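Local coordinates for protein aminoglycoside N(3)-acetyltransferase, AAC(3)-IVa (Escherichia coli, PDB 6MN3) that transfers the acetyl group of acetyl-CoA to the 3-amino group of 2-deoxystreptamine antibiotics, probably conferring resistance to gentamicin, kanamycin, tobramycin, neomycin and apramycin, at residues E11-G14 with Q15-L19; L44-I47 with E48-A52; L145-G148 with H149-T153. All coordinates share one frame; numbering follows the deposited sequence.

Contact 1 of 3, residues E11-G14 with Q15-L19; sequences ELIG and QLLNL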
loop_
_atom_site.group_PDB
_atom_site.type_symbol
_atom_site.label_atom_id
_atom_site.label_comp_id
_atom_site.label_asym_id
_atom_site.label_seq_id
_atom_site.Cartn_x
_atom_site.Cartn_y
_atom_site.Cartn_z
ATOM N N GLU A 11 12.103 20.848 -3.006
ATOM C CA GLU A 11 10.882 21.053 -3.779
ATOM C C GLU A 11 9.881 19.934 -3.528
ATOM O O GLU A 11 8.677 20.185 -3.406
ATOM C CB GLU A 11 11.207 21.149 -5.267
ATOM C CG GLU A 11 12.071 22.332 -5.646
ATOM C CD GLU A 11 12.302 22.412 -7.139
ATOM O OE1 GLU A 11 13.220 21.730 -7.636
ATOM O OE2 GLU A 11 11.558 23.150 -7.817
ATOM N N LEU A 12 10.362 18.692 -3.448
ATOM C CA LEU A 12 9.467 17.565 -3.205
ATOM C C LEU A 12 8.804 17.673 -1.836
ATOM O O LEU A 12 7.634 17.310 -1.677
ATOM C CB LEU A 12 10.236 16.250 -3.333
ATOM C CG LEU A 12 10.869 15.964 -4.696
ATOM C CD1 LEU A 12 11.938 14.881 -4.588
ATOM C CD2 LEU A 12 9.807 15.574 -5.709
ATOM N N ILE A 13 9.539 18.166 -0.835
ATOM C CA ILE A 13 8.946 18.368 0.485
ATOM C C ILE A 13 7.809 19.374 0.402
ATOM O O ILE A 13 6.742 19.179 0.996
ATOM C CB ILE A 13 10.018 18.809 1.503
ATOM C CG1 ILE A 13 11.179 17.815 1.541
ATOM C CG2 ILE A 13 9.418 18.943 2.892
ATOM C CD1 ILE A 13 12.401 18.346 2.269
ATOM N N GLY A 14 8.014 20.464 -0.344
ATOM C CA GLY A 14 6.964 21.459 -0.486
ATOM C C GLY A 14 5.732 20.910 -1.175
ATOM O O GLY A 14 4.602 21.189 -0.765
ATOM N N GLN A 15 5.931 20.115 -2.229
ATOM C CA GLN A 15 4.801 19.480 -2.898
ATOM C C GLN A 15 4.059 18.548 -1.949
ATOM O O GLN A 15 2.823 18.519 -1.937
ATOM C CB GLN A 15 5.282 18.714 -4.128
ATOM C CG GLN A 15 5.751 19.584 -5.283
ATOM C CD GLN A 15 6.281 18.758 -6.436
ATOM O OE1 GLN A 15 7.020 17.794 -6.231
ATOM N NE2 GLN A 15 5.898 19.121 -7.655
ATOM N N LEU A 16 4.799 17.786 -1.141
ATOM C CA LEU A 16 4.168 16.855 -0.212
ATOM C C LEU A 16 3.368 17.592 0.856
ATOM O O LEU A 16 2.289 17.139 1.256
ATOM C CB LEU A 16 5.228 15.963 0.427
ATOM C CG LEU A 16 5.765 14.866 -0.491
ATOM C CD1 LEU A 16 7.153 14.424 -0.063
ATOM C CD2 LEU A 16 4.799 13.695 -0.503
ATOM N N LEU A 17 3.877 18.731 1.328
ATOM C CA LEU A 17 3.123 19.521 2.294
ATOM C C LEU A 17 1.912 20.172 1.639
ATOM O O LEU A 17 0.823 20.195 2.224
ATOM C CB LEU A 17 4.029 20.575 2.932
ATOM C CG LEU A 17 5.097 20.029 3.883
ATOM C CD1 LEU A 17 6.092 21.113 4.261
ATOM C CD2 LEU A 17 4.456 19.430 5.125
ATOM N N ASN A 18 2.082 20.705 0.425
ATOM C CA ASN A 18 0.949 21.273 -0.299
ATOM C C ASN A 18 -0.096 20.212 -0.611
ATOM O O ASN A 18 -1.298 20.505 -0.619
ATOM C CB ASN A 18 1.425 21.932 -1.592
ATOM C CG ASN A 18 2.113 23.250 -1.352
ATOM O OD1 ASN A 18 1.793 23.964 -0.401
ATOM N ND2 ASN A 18 3.065 23.587 -2.214
ATOM N N LEU A 19 0.341 18.980 -0.880
ATOM C CA LEU A 19 -0.603 17.895 -1.103
ATOM C C LEU A 19 -1.433 17.624 0.147
ATOM O O LEU A 19 -2.619 17.291 0.053
ATOM C CB LEU A 19 0.148 16.640 -1.541
ATOM C CG LEU A 19 -0.699 15.471 -2.028
ATOM C CD1 LEU A 19 -1.552 15.898 -3.211
ATOM C CD2 LEU A 19 0.204 14.316 -2.397
#
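Glu11 and Gln15 meet through a backbone bond, Gln15 N to Glu11 O at 3.0 Å, the first of four i to i+4 hydrogen bonds in this run of α-helix 9-19. Leu16 N on Leu12 O, Leu17 N on Ile13 O and Asn18 N on Gly14 O follow, the last at 2.8 Å with an N-H...O angle of 166°. The carbonyls of Glu11, Leu12, Ile13 and Gly14 are thus each engaged by an amide one turn on.

The polar ends of Gln15 and Glu11 bond to other parts of the chain. Gln15 has CG anti to its carbonyl carbon (chi1 -70°) and an extended chain beyond it, which brings Gln15 CG to 3.5 Å from Glu11 O and carries the amide past Leu12. There Gln15 OE1 comes within 3.6 Å of Leu12 CD2, the two side chains crossing at a slant, and accepts a hydrogen bond from Gly214 N, so the glutamine ties the helix to the turn between strands 208-213 and 216-222. Glu11 OE1 turns away from the following turn to Tyr5 OH and Arg8 N, near the start of the helix. Asn18 folds back until its ND2 is 3.2 Å from Gly14 O, but the angle is too poor for a bond; the carbonyl's hydrogen bond comes from Asn18 N.

Apolar contact between the turns is light: Ile13 CG2 lies 4.2 Å from Leu17 CD1. Leu12, Ile13 and Leu16 reach helix 42-54, while Gly14 contributes main chain alone. The chemistry implies a division of labour: these four carbonyls and four amides satisfy one another, Leu12 and Leu16 supply buried apolar surface, and the carboxylate and amide fasten the helix to neighbouring parts of the chain.

Contact 2 of 3, residues L44-I47 with E48-A52; sequences LGLI and EALRA
Leu46 and Leu50 stand one turn apart on α-helix 42-54, which packs against the central mixed β-sheet of this antibiotic N-acetyltransferase. The backbone bonds are regular i to i+4 links: Glu48 N to Leu44 O at 2.7 Å, then Ala49 N to Gly45 O, Leu50 N to Leu46 O and Arg51 N to Ile47 O.

Apolar contacts come next. Leu46 CG approaches Leu50 CD1 at 4.4 Å, a loose touch; both leucines also pack on other partners, Leu46 on Val87 of helix 86-91, Leu50 on Leu60 and Met62 of strand 59-63. Branched Ile47 fills the angle between Met62 and helix 86-91. Small Ala49 lets helix 9-19 come close, with Leu12 and Ile13 resting on it.

The charged residues contribute mainly their aliphatic portions here. Glu48 runs extended from CB, its CG 3.6 Å from Leu44 O, and its OE1 has a long, weak ion pair with Lys9 NZ. Arg51 lies alongside Ile47, both pointing the same way. Because Arg51 CG is anti to the carbonyl carbon (chi1 -60°), it sits 3.2 Å from Ile47 O and 4.2 Å from Ile47 CG2.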
loop_
_atom_site.group_PDB
_atom_site.type_symbol
_atom_site.label_atom_id
_atom_site.label_comp_id
_atom_site.label_asym_id
_atom_site.label_seq_id
_atom_site.Cartn_x
_atom_site.Cartn_y
_atom_site.Cartn_z
ATOM N N LEU A 44 16.453 7.517 -3.113
ATOM C CA LEU A 44 16.799 7.956 -1.763
ATOM C C LEU A 44 16.383 9.398 -1.526
ATOM O O LEU A 44 15.947 9.753 -0.423
ATOM C CB LEU A 44 18.295 7.799 -1.511
ATOM C CG LEU A 44 18.978 6.520 -1.962
ATOM C CD1 LEU A 44 20.495 6.733 -2.078
ATOM C CD2 LEU A 44 18.635 5.418 -0.972
ATOM N N GLY A 45 16.530 10.246 -2.544
ATOM C CA GLY A 45 16.078 11.619 -2.411
ATOM C C GLY A 45 14.582 11.713 -2.186
ATOM O O GLY A 45 14.110 12.548 -1.409
ATOM N N LEU A 46 13.814 10.854 -2.858
ATOM C CA LEU A 46 12.376 10.818 -2.618
ATOM C C LEU A 46 12.068 10.336 -1.207
ATOM O O LEU A 46 11.169 10.867 -0.545
ATOM C CB LEU A 46 11.693 9.922 -3.653
ATOM C CG LEU A 46 10.192 9.709 -3.456
ATOM C CD1 LEU A 46 9.458 11.042 -3.500
ATOM C CD2 LEU A 46 9.649 8.759 -4.506
ATOM N N ILE A 47 12.807 9.332 -0.728
ATOM C CA ILE A 47 12.611 8.852 0.636
ATOM C C ILE A 47 12.978 9.938 1.641
ATOM O O ILE A 47 12.248 10.181 2.608
ATOM C CB ILE A 47 13.419 7.563 0.867
ATOM C CG1 ILE A 47 12.831 6.414 0.048
ATOM C CG2 ILE A 47 13.450 7.206 2.342
ATOM C CD1 ILE A 47 13.792 5.260 -0.155
ATOM N N GLU A 48 14.109 10.616 1.425
ATOM C CA GLU A 48 14.511 11.690 2.330
ATOM C C GLU A 48 13.487 12.816 2.338
ATOM O O GLU A 48 13.237 13.430 3.382
ATOM C CB GLU A 48 15.889 12.226 1.938
ATOM C CG GLU A 48 17.056 11.435 2.506
ATOM C CD GLU A 48 18.397 11.933 1.999
ATOM O OE1 GLU A 48 18.428 12.988 1.327
ATOM O OE2 GLU A 48 19.422 11.269 2.268
ATOM N N ALA A 49 12.881 13.099 1.181
ATOM C CA ALA A 49 11.833 14.112 1.127
ATOM C C ALA A 49 10.604 13.672 1.912
ATOM O O ALA A 49 10.014 14.468 2.652
ATOM C CB ALA A 49 11.465 14.412 -0.326
ATOM N N LEU A 50 10.207 12.405 1.762
ATOM C CA LEU A 50 9.071 11.889 2.517
ATOM C C LEU A 50 9.334 11.953 4.015
ATOM O O LEU A 50 8.458 12.356 4.791
ATOM C CB LEU A 50 8.767 10.453 2.095
ATOM C CG LEU A 50 8.159 10.260 0.706
ATOM C CD1 LEU A 50 8.177 8.792 0.319
ATOM C CD2 LEU A 50 6.745 10.808 0.665
ATOM N N ARG A 51 10.537 11.568 4.439
ATOM C CA ARG A 51 10.853 11.580 5.861
ATOM C C ARG A 51 10.956 13.002 6.395
ATOM O O ARG A 51 10.570 13.269 7.539
ATOM C CB ARG A 51 12.146 10.809 6.114
ATOM C CG ARG A 51 12.080 9.355 5.674
ATOM C CD ARG A 51 12.990 8.479 6.510
ATOM N NE ARG A 51 12.536 8.384 7.895
ATOM C CZ ARG A 51 13.245 7.827 8.872
ATOM N NH1 ARG A 51 14.442 7.318 8.613
ATOM N NH2 ARG A 51 12.761 7.780 10.106
ATOM N N ALA A 52 11.465 13.930 5.583
ATOM C CA ALA A 52 11.554 15.319 6.022
ATOM C C ALA A 52 10.171 15.946 6.150
ATOM O O ALA A 52 9.907 16.687 7.103
ATOM C CB ALA A 52 12.427 16.120 5.057
#

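Contact 3 of 3, residues L145-G148 with H149-T153; sequences LGVG and HDANT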
loop_
_atom_site.group_PDB
_atom_site.type_symbol
_atom_site.label_atom_id
_atom_site.label_comp_id
_atom_site.label_asym_id
_atom_site.label_seq_id
_atom_site.Cartn_x
_atom_site.Cartn_y
_atom_site.Cartn_z
ATOM N N LEU A 145 1.389 7.361 -4.996
ATOM C CA LEU A 145 2.441 8.144 -5.639
ATOM C C LEU A 145 2.698 7.579 -7.035
ATOM O O LEU A 145 3.489 6.652 -7.212
ATOM C CB LEU A 145 3.704 8.127 -4.783
ATOM C CG LEU A 145 4.772 9.157 -5.123
ATOM C CD1 LEU A 145 4.120 10.500 -5.369
ATOM C CD2 LEU A 145 5.793 9.247 -4.002
ATOM N N GLY A 146 2.030 8.156 -8.030
ATOM C CA GLY A 146 2.191 7.687 -9.390
ATOM C C GLY A 146 1.552 6.350 -9.675
ATOM O O GLY A 146 1.900 5.707 -10.670
ATOM N N VAL A 147 0.633 5.902 -8.817
ATOM C CA VAL A 147 -0.121 4.674 -9.027
ATOM C C VAL A 147 -1.588 4.961 -8.738
ATOM O O VAL A 147 -1.935 5.922 -8.049
ATOM C CB VAL A 147 0.379 3.507 -8.145
ATOM C CG1 VAL A 147 1.819 3.154 -8.477
ATOM C CG2 VAL A 147 0.230 3.848 -6.668
ATOM N N GLY A 148 -2.452 4.108 -9.284
ATOM C CA GLY A 148 -3.879 4.212 -9.071
ATOM C C GLY A 148 -4.323 3.490 -7.813
ATOM O O GLY A 148 -3.519 3.050 -6.989
ATOM N N HIS A 149 -5.641 3.368 -7.671
ATOM C CA HIS A 149 -6.195 2.703 -6.500
ATOM C C HIS A 149 -6.079 1.188 -6.569
ATOM O O HIS A 149 -6.329 0.521 -5.559
ATOM C CB HIS A 149 -7.656 3.108 -6.307
ATOM C CG HIS A 149 -7.824 4.400 -5.573
ATOM N ND1 HIS A 149 -7.744 4.492 -4.199
ATOM C CD2 HIS A 149 -8.053 5.658 -6.020
ATOM C CE1 HIS A 149 -7.922 5.747 -3.833
ATOM N NE2 HIS A 149 -8.110 6.477 -4.918
ATOM N N ASP A 150 -5.705 0.631 -7.722
ATOM C CA ASP A 150 -5.466 -0.805 -7.804
ATOM C C ASP A 150 -4.309 -1.238 -6.916
ATOM O O ASP A 150 -4.197 -2.427 -6.600
ATOM C CB ASP A 150 -5.201 -1.215 -9.255
ATOM C CG ASP A 150 -3.995 -0.518 -9.849
ATOM O OD1 ASP A 150 -3.641 0.580 -9.370
ATOM O OD2 ASP A 150 -3.399 -1.069 -10.798
ATOM N N ALA A 151 -3.453 -0.304 -6.508
ATOM C CA ALA A 151 -2.380 -0.574 -5.562
ATOM C C ALA A 151 -2.724 -0.139 -4.144
ATOM O O ALA A 151 -1.902 -0.320 -3.239
ATOM C CB ALA A 151 -1.091 0.116 -6.016
ATOM N N ASN A 152 -3.911 0.431 -3.929
ATOM C CA ASN A 152 -4.341 0.853 -2.601
ATOM C C ASN A 152 -4.629 -0.362 -1.728
ATOM O O ASN A 152 -5.774 -0.818 -1.647
ATOM C CB ASN A 152 -5.575 1.753 -2.697
ATOM C CG ASN A 152 -5.885 2.464 -1.392
ATOM O OD1 ASN A 152 -5.306 2.158 -0.350
ATOM N ND2 ASN A 152 -6.803 3.423 -1.447
ATOM N N THR A 153 -3.591 -0.877 -1.063
ATOM C CA THR A 153 -3.721 -2.103 -0.282
ATOM C C THR A 153 -4.789 -1.979 0.800
ATOM O O THR A 153 -5.438 -2.974 1.148
ATOM C CB THR A 153 -2.364 -2.462 0.329
ATOM O OG1 THR A 153 -1.438 -2.775 -0.718
ATOM C CG2 THR A 153 -2.475 -3.655 1.258
HETATM O O HOH W 1 -1.695 1.705 -10.720
#
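Gly148 and Ala151 close a short 3-10 turn in the loop that joins strand 141-145 to helix 154-161, a weak bond running from Ala151 N to Gly148 O at 3.4 Å. Beside it Val147 CG2 rests on Ala151 CB, 4.0 Å away, a small apolar contact that suits the short alanine.

Asp150 CB leaves the turn, and chi1 of 60° sets CG between the backbone N and the carbonyl carbon, which turns the carboxylate back toward Gly148. Asp150 OD1 then lies 3.4 Å from Gly148 C and close to Gly148 O, two acceptors that do not bond, and a water donates to Asp150 OD1 at 2.6 Å. Asp150 OD2 lies 3.3 Å from this water. The water accepts from Gly148 N, so the carboxylate and the glycine amide are bridged through it. An aspartate suits this place because its short chain can reach back to such a water. Its side chain is about 8 Å from that of the zinc ligand Cys191.

His149 anchors the other flank. His149 CB is 3.7 Å from Gly148 C, and its NE2 bonds to Gln208 OE1, while ND1 receives Asn152 ND2; a partner at each ring nitrogen fixes the ring's rotation. Asn152 is the centre of an inverse gamma turn, and its OD1 weakly caps Thr154 N at the start of the next helix. Both ends of this amide are therefore used, and the bond to His149 and the weak cap together limit its rotation: Asn152 ND2 approaches His149 ND1 at 3.1 Å, only 11° out of the imidazole plane.

How the contacts relate
Contacts 1 and 2 are turns of two neighbouring helices that pack together: Leu12 CB lies 3.7 Å from Ala49 CB, and Leu16 CD2 the same distance from Leu50 CD2. Contact 2 is the more buried, lodged between helix 9-19, helix 86-91 and strand 59-63, whereas contact 1 is partly buried, about 20 Å from the chain centre, with exposed Leu17 and Asn18. Contact 3 is nearest that centre, about 7 Å, yet also only partly buried. It is a loop with a short 3-10 turn, at the end of strand 141-145, and it relies on a water, a histidine-asparagine pair and one weak turn bond instead of repeated helical bonds. Leu46 CD2 meets Leu145 CD2, joining contacts 2 and 3.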